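Local coordinates for SxtG (Microseira wollei, PDB 6U1R), which acts as an amidinotransferase of the saxitoxin biosynthetic pathway, probably transferring an amidino group through a covalent amidino-cysteine intermediate, at residues F192-P197 against K230-N235; N32-L37 against L272-I277. All blocks are in the same frame, centred on the assembly; numbering follows the deposited sequence.

Contact 1: residues F192-P197 against K230-N235; sequences FNFQFP and KSHVTN
His232 reaches from the loop ahead of helix 236-245 to Phe194 and, more distantly, Phe196, and these three rings make the whole contact. The segment 230-235 starts at Lys230, just past strand 225-229. Ser231 then folds the backbone: its OG accepts from Val233 N at 3.1 Å (an ST turn) and from Thr234 N at 3.2 Å (an ST motif).

At His232, in the middle of this bend, the side chain projects toward 192-197. Its edge is turned to the face of Phe194 in an offset edge-to-face pair, with ring centroids 5.5 Å apart and planes at 88°. CE1 does the touching, 3.7 Å from Phe194 CZ, and CZ lies in the imidazole plane at that edge. Phe194 can meet it because CG is anti to its backbone N (chi1 -180°), which sends the ring out toward the histidine. Phe196 adds a looser approach, its edge bringing CE1 to 4.3 Å from His232 NE2. The imidazole is held at both nitrogens, ND1 by Val206 N and NE2 by Pro260 O; with an amide donor on one side and a carbonyl on the other, its rotation is fixed and NE2 is probably protonated.

Ser231 OG and Thr234 OG1 both bond Asp218 OD2, and Thr234 OG1 also bonds the backbone N of Asp215, a predicted active-site residue. Asn235 closes the segment as N-cap of helix 236-245, its OD1 taking Gly238 N. This is a strand-to-helix loop with an ST turn and an N-cap; the Thr234-Asp215 bond ties it to the predicted active site, with the His232 side chain about 9 Å from that of Asp215.

Contact 2: residues N32-L37 against L272-I277; sequences NEWDAL and LAPGKI
A tight beta hairpin, strands 269-273 and 276-279 joined by a type II turn from Ala273 to Lys276, receives the indole of Trp34 on Ala273 and Pro274. The turn is closed by Lys276 N donating to Ala273 O at 2.9 Å. At the same closing pair, Leu272 and Ala273 both face Lys276 in a classic beta bulge.

Two C-H groups lie over one face of Trp34. Pro274 CD stands 3.6 Å from the centroid of the five-membered ring and 17° off its normal, so it is nearly overhead. Ala273 CA sits farther from that centroid, at 4.2 Å and 27° off the normal. The proline ring is nearest the pyrrole side of the indole, where NE1 is 3.4 Å from Pro274 CD, whereas Ala273 meets CD2 and the benzo side near CE3. Trp34 CB abuts Leu272 O at 3.3 Å.

On the opposite face, Asn32 OD1 lies over the indole, offset toward its rim. Asn32 OD1 accepts from Trp34 N at 3.1 Å, an Asx turn. A second bond to Asn32 OD1 comes from Asp35 N at 2.9 Å, an Asx motif. The amide's other end, ND2, bonds Asp35 OD2 from above the carboxylate plane. Tyr382 adds an edge-to-face partner to the indole.

No hydrogen bond crosses between 32-37 and 272-277, and Leu272 O is buried without a partner. Cohesion therefore rests on dispersion and on CH-pi contacts with carbons next to backbone nitrogens, whose C-H bonds are probably somewhat polarised by the adjacent nitrogen, which would suit the electron-rich indole.

How the contacts relate
Contact 1 and contact 2 do not touch: their centres are about 31 Å apart, their nearest atoms about 14 Å. They lie on opposite sides of the chain's centre, with the centre of contact 1 about 18 Å and that of contact 2 about 17 Å from it. In sequence both segments of contact 1 fall between those of contact 2. Only contact 1 borders the predicted active site, the side chain of His232 being about 9 Å from those of Asp215 and His264. Contact 2 is packing away from that site, although Glu33 in its first segment bonds His367, the chain neighbour of the predicted nucleophile Cys368. Neither contact has a hydrogen bond between its two segments.

Contact 1: residues F192-P197 against K230-N235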
loop_
_atom_site.group_PDB
_atom_site.type_symbol
_atom_site.label_atom_id
_atom_site.label_comp_id
_atom_site.label_asym_id
_atom_site.label_seq_id
_atom_site.Cartn_x
_atom_site.Cartn_y
_atom_site.Cartn_z
ATOM N N PHE A 192 -5.607 -22.664 10.342
ATOM C CA PHE A 192 -6.467 -22.911 11.494
ATOM C C PHE A 192 -6.261 -24.290 12.105
ATOM O O PHE A 192 -6.880 -24.590 13.127
ATOM C CB PHE A 192 -7.931 -22.694 11.104
ATOM C CG PHE A 192 -8.285 -21.243 10.927
ATOM C CD1 PHE A 192 -8.605 -20.459 12.027
ATOM C CD2 PHE A 192 -8.248 -20.647 9.673
ATOM C CE1 PHE A 192 -8.916 -19.113 11.878
ATOM C CE2 PHE A 192 -8.564 -19.299 9.511
ATOM C CZ PHE A 192 -8.898 -18.532 10.614
ATOM N N ASN A 193 -5.379 -25.114 11.542
ATOM C CA ASN A 193 -4.975 -26.362 12.173
ATOM C C ASN A 193 -3.614 -26.250 12.852
ATOM O O ASN A 193 -3.013 -27.269 13.196
ATOM C CB ASN A 193 -4.967 -27.492 11.144
ATOM C CG ASN A 193 -6.325 -27.682 10.490
ATOM O OD1 ASN A 193 -7.358 -27.578 11.147
ATOM N ND2 ASN A 193 -6.328 -27.932 9.185
ATOM N N PHE A 194 -3.128 -25.028 13.080
ATOM C CA PHE A 194 -1.758 -24.857 13.540
ATOM C C PHE A 194 -1.561 -25.459 14.929
ATOM O O PHE A 194 -2.435 -25.366 15.793
ATOM C CB PHE A 194 -1.370 -23.374 13.570
ATOM C CG PHE A 194 0.043 -23.141 14.028
ATOM C CD1 PHE A 194 1.093 -23.249 13.131
ATOM C CD2 PHE A 194 0.325 -22.839 15.356
ATOM C CE1 PHE A 194 2.404 -23.044 13.542
ATOM C CE2 PHE A 194 1.634 -22.633 15.773
ATOM C CZ PHE A 194 2.673 -22.746 14.872
ATOM N N GLN A 195 -0.395 -26.074 15.130
ATOM C CA GLN A 195 0.101 -26.469 16.441
ATOM C C GLN A 195 1.599 -26.201 16.477
ATOM O O GLN A 195 2.290 -26.351 15.466
ATOM C CB GLN A 195 -0.153 -27.966 16.750
ATOM C CG GLN A 195 -1.600 -28.394 16.685
ATOM C CD GLN A 195 -2.470 -27.766 17.760
ATOM O OE1 GLN A 195 -1.978 -27.196 18.738
ATOM N NE2 GLN A 195 -3.777 -27.871 17.584
ATOM N N PHE A 196 2.108 -25.813 17.644
ATOM C CA PHE A 196 3.542 -25.593 17.759
ATOM C C PHE A 196 4.286 -26.852 17.313
ATOM O O PHE A 196 3.833 -27.967 17.601
ATOM C CB PHE A 196 3.934 -25.249 19.198
ATOM C CG PHE A 196 3.473 -23.885 19.662
ATOM C CD1 PHE A 196 3.866 -22.726 19.008
ATOM C CD2 PHE A 196 2.676 -23.769 20.788
ATOM C CE1 PHE A 196 3.438 -21.472 19.463
ATOM C CE2 PHE A 196 2.262 -22.527 21.249
ATOM C CZ PHE A 196 2.644 -21.376 20.580
ATOM N N PRO A 197 5.406 -26.721 16.602
ATOM C CA PRO A 197 6.225 -27.898 16.279
ATOM C C PRO A 197 6.756 -28.590 17.527
ATOM O O PRO A 197 6.854 -28.004 18.604
ATOM C CB PRO A 197 7.381 -27.319 15.454
ATOM C CG PRO A 197 6.963 -25.970 15.028
ATOM C CD PRO A 197 5.920 -25.489 15.977
ATOM N N LYS A 230 11.122 -15.097 9.214
ATOM C CA LYS A 230 9.728 -15.527 9.213
ATOM C C LYS A 230 9.197 -15.556 10.648
ATOM O O LYS A 230 9.952 -15.741 11.600
ATOM C CB LYS A 230 9.606 -16.913 8.572
ATOM C CG LYS A 230 9.948 -16.944 7.064
ATOM C CD LYS A 230 9.761 -18.340 6.450
ATOM C CE LYS A 230 8.300 -18.590 6.112
ATOM N NZ LYS A 230 8.119 -19.931 5.521
ATOM N N SER A 231 7.892 -15.350 10.808
ATOM C CA SER A 231 7.285 -15.273 12.137
ATOM C C SER A 231 5.801 -15.577 12.013
ATOM O O SER A 231 5.320 -15.947 10.944
ATOM C CB SER A 231 7.489 -13.890 12.762
ATOM O OG SER A 231 6.676 -12.966 12.088
ATOM N N HIS A 232 5.064 -15.406 13.115
ATOM C CA HIS A 232 3.617 -15.568 13.028
ATOM C C HIS A 232 2.925 -14.494 12.199
ATOM O O HIS A 232 1.733 -14.656 11.937
ATOM C CB HIS A 232 3.015 -15.630 14.418
ATOM C CG HIS A 232 3.322 -16.916 15.119
ATOM N ND1 HIS A 232 2.919 -18.137 14.624
ATOM C CD2 HIS A 232 4.028 -17.181 16.243
ATOM C CE1 HIS A 232 3.336 -19.097 15.426
ATOM N NE2 HIS A 232 4.010 -18.546 16.421
ATOM N N VAL A 233 3.613 -13.436 11.759
ATOM C CA VAL A 233 2.998 -12.436 10.895
ATOM C C VAL A 233 3.741 -12.213 9.577
ATOM O O VAL A 233 3.149 -11.635 8.656
ATOM C CB VAL A 233 2.817 -11.086 11.629
ATOM C CG1 VAL A 233 1.912 -11.258 12.838
ATOM C CG2 VAL A 233 4.165 -10.497 12.028
ATOM N N THR A 234 4.989 -12.657 9.432
ATOM C CA THR A 234 5.792 -12.399 8.237
ATOM C C THR A 234 6.024 -13.724 7.514
ATOM O O THR A 234 6.600 -14.644 8.097
ATOM C CB THR A 234 7.125 -11.740 8.611
ATOM O OG1 THR A 234 6.880 -10.422 9.134
ATOM C CG2 THR A 234 8.032 -11.608 7.394
ATOM N N ASN A 235 5.559 -13.827 6.268
ATOM C CA ASN A 235 5.715 -15.041 5.481
ATOM C C ASN A 235 6.715 -14.844 4.346
ATOM O O ASN A 235 7.327 -13.785 4.182
ATOM C CB ASN A 235 4.354 -15.537 4.953
ATOM C CG ASN A 235 3.681 -14.570 3.991
ATOM O OD1 ASN A 235 4.197 -13.493 3.680
ATOM N ND2 ASN A 235 2.502 -14.950 3.523
#

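Contact 2: residues N32-L37 against L272-I277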
loop_
_atom_site.group_PDB
_atom_site.type_symbol
_atom_site.label_atom_id
_atom_site.label_comp_id
_atom_site.label_asym_id
_atom_site.label_seq_id
_atom_site.Cartn_x
_atom_site.Cartn_y
_atom_site.Cartn_z
ATOM N N ASN A 32 20.390 2.555 9.014
ATOM C CA ASN A 32 20.824 1.511 9.936
ATOM C C ASN A 32 20.315 1.876 11.327
ATOM O O ASN A 32 19.649 2.896 11.509
ATOM C CB ASN A 32 22.348 1.376 9.887
ATOM C CG ASN A 32 23.012 2.693 10.109
ATOM O OD1 ASN A 32 22.832 3.300 11.164
ATOM N ND2 ASN A 32 23.725 3.199 9.093
ATOM N N GLU A 33 20.654 1.058 12.319
ATOM C CA GLU A 33 20.098 1.225 13.664
ATOM C C GLU A 33 20.931 2.138 14.570
ATOM O O GLU A 33 20.532 2.356 15.716
ATOM C CB GLU A 33 19.939 -0.145 14.349
ATOM C CG GLU A 33 19.175 -1.204 13.521
ATOM C CD GLU A 33 17.675 -0.923 13.347
ATOM O OE1 GLU A 33 17.107 -0.128 14.127
ATOM O OE2 GLU A 33 17.075 -1.496 12.397
ATOM N N TRP A 34 22.054 2.690 14.095
ATOM C CA TRP A 34 23.045 3.273 15.001
ATOM C C TRP A 34 23.563 4.656 14.619
ATOM O O TRP A 34 24.202 5.284 15.472
ATOM C CB TRP A 34 24.266 2.351 15.131
ATOM C CG TRP A 34 24.915 2.072 13.814
ATOM C CD1 TRP A 34 25.751 2.907 13.115
ATOM C CD2 TRP A 34 24.777 0.885 13.018
ATOM N NE1 TRP A 34 26.134 2.315 11.941
ATOM C CE2 TRP A 34 25.560 1.071 11.856
ATOM C CE3 TRP A 34 24.081 -0.321 13.178
ATOM C CZ2 TRP A 34 25.654 0.105 10.862
ATOM C CZ3 TRP A 34 24.170 -1.275 12.179
ATOM C CH2 TRP A 34 24.966 -1.067 11.052
ATOM N N ASP A 35 23.400 5.121 13.382
ATOM C CA ASP A 35 23.918 6.444 13.050
ATOM C C ASP A 35 23.270 7.496 13.958
ATOM O O ASP A 35 22.157 7.316 14.477
ATOM C CB ASP A 35 23.674 6.788 11.568
ATOM C CG ASP A 35 24.662 6.134 10.608
ATOM O OD1 ASP A 35 25.775 5.709 11.006
ATOM O OD2 ASP A 35 24.327 6.075 9.401
ATOM N N ALA A 36 23.985 8.603 14.155
ATOM C CA ALA A 36 23.600 9.623 15.129
ATOM C C ALA A 36 22.147 10.066 14.967
ATOM O O ALA A 36 21.765 10.616 13.929
ATOM C CB ALA A 36 24.544 10.826 14.998
ATOM N N LEU A 37 21.345 9.854 16.011
ATOM C CA LEU A 37 19.892 10.003 15.922
ATOM C C LEU A 37 19.507 11.475 16.018
ATOM O O LEU A 37 19.844 12.145 17.001
ATOM C CB LEU A 37 19.218 9.195 17.025
ATOM C CG LEU A 37 17.682 9.128 17.032
ATOM C CD1 LEU A 37 17.161 8.584 15.721
ATOM C CD2 LEU A 37 17.199 8.284 18.210
ATOM N N LEU A 272 24.084 -3.132 16.929
ATOM C CA LEU A 272 24.330 -1.990 17.808
ATOM C C LEU A 272 25.266 -0.944 17.217
ATOM O O LEU A 272 25.119 0.231 17.536
ATOM C CB LEU A 272 24.914 -2.451 19.148
ATOM C CG LEU A 272 24.073 -3.459 19.938
ATOM C CD1 LEU A 272 24.730 -3.755 21.275
ATOM C CD2 LEU A 272 22.652 -2.959 20.134
ATOM N N ALA A 273 26.192 -1.350 16.362
ATOM C CA ALA A 273 27.209 -0.493 15.772
ATOM C C ALA A 273 27.911 -1.285 14.681
ATOM O O ALA A 273 27.816 -2.508 14.648
ATOM C CB ALA A 273 28.233 -0.026 16.822
ATOM N N PRO A 274 28.621 -0.606 13.771
ATOM C CA PRO A 274 29.408 -1.346 12.779
ATOM C C PRO A 274 30.294 -2.384 13.448
ATOM O O PRO A 274 31.049 -2.068 14.368
ATOM C CB PRO A 274 30.211 -0.244 12.072
ATOM C CG PRO A 274 29.343 0.966 12.213
ATOM C CD PRO A 274 28.751 0.851 13.602
ATOM N N GLY A 275 30.161 -3.639 13.020
ATOM C CA GLY A 275 30.912 -4.758 13.552
ATOM C C GLY A 275 30.410 -5.344 14.864
ATOM O O GLY A 275 31.092 -6.216 15.418
ATOM N N LYS A 276 29.266 -4.888 15.394
ATOM C CA LYS A 276 28.770 -5.309 16.710
ATOM C C LYS A 276 27.284 -5.650 16.633
ATOM O O LYS A 276 26.464 -4.768 16.382
ATOM C CB LYS A 276 28.974 -4.198 17.749
ATOM C CG LYS A 276 30.399 -3.644 17.842
ATOM C CD LYS A 276 31.373 -4.692 18.318
ATOM C CE LYS A 276 32.821 -4.180 18.250
ATOM N NZ LYS A 276 33.018 -3.042 19.167
ATOM N N ILE A 277 26.927 -6.901 16.903
ATOM C CA ILE A 277 25.532 -7.324 16.844
ATOM C C ILE A 277 25.201 -8.162 18.074
ATOM O O ILE A 277 25.916 -9.114 18.406
ATOM C CB ILE A 277 25.233 -8.069 15.527
ATOM C CG1 ILE A 277 23.737 -8.361 15.375
ATOM C CG2 ILE A 277 26.108 -9.327 15.365
ATOM C CD1 ILE A 277 23.350 -8.655 13.928
#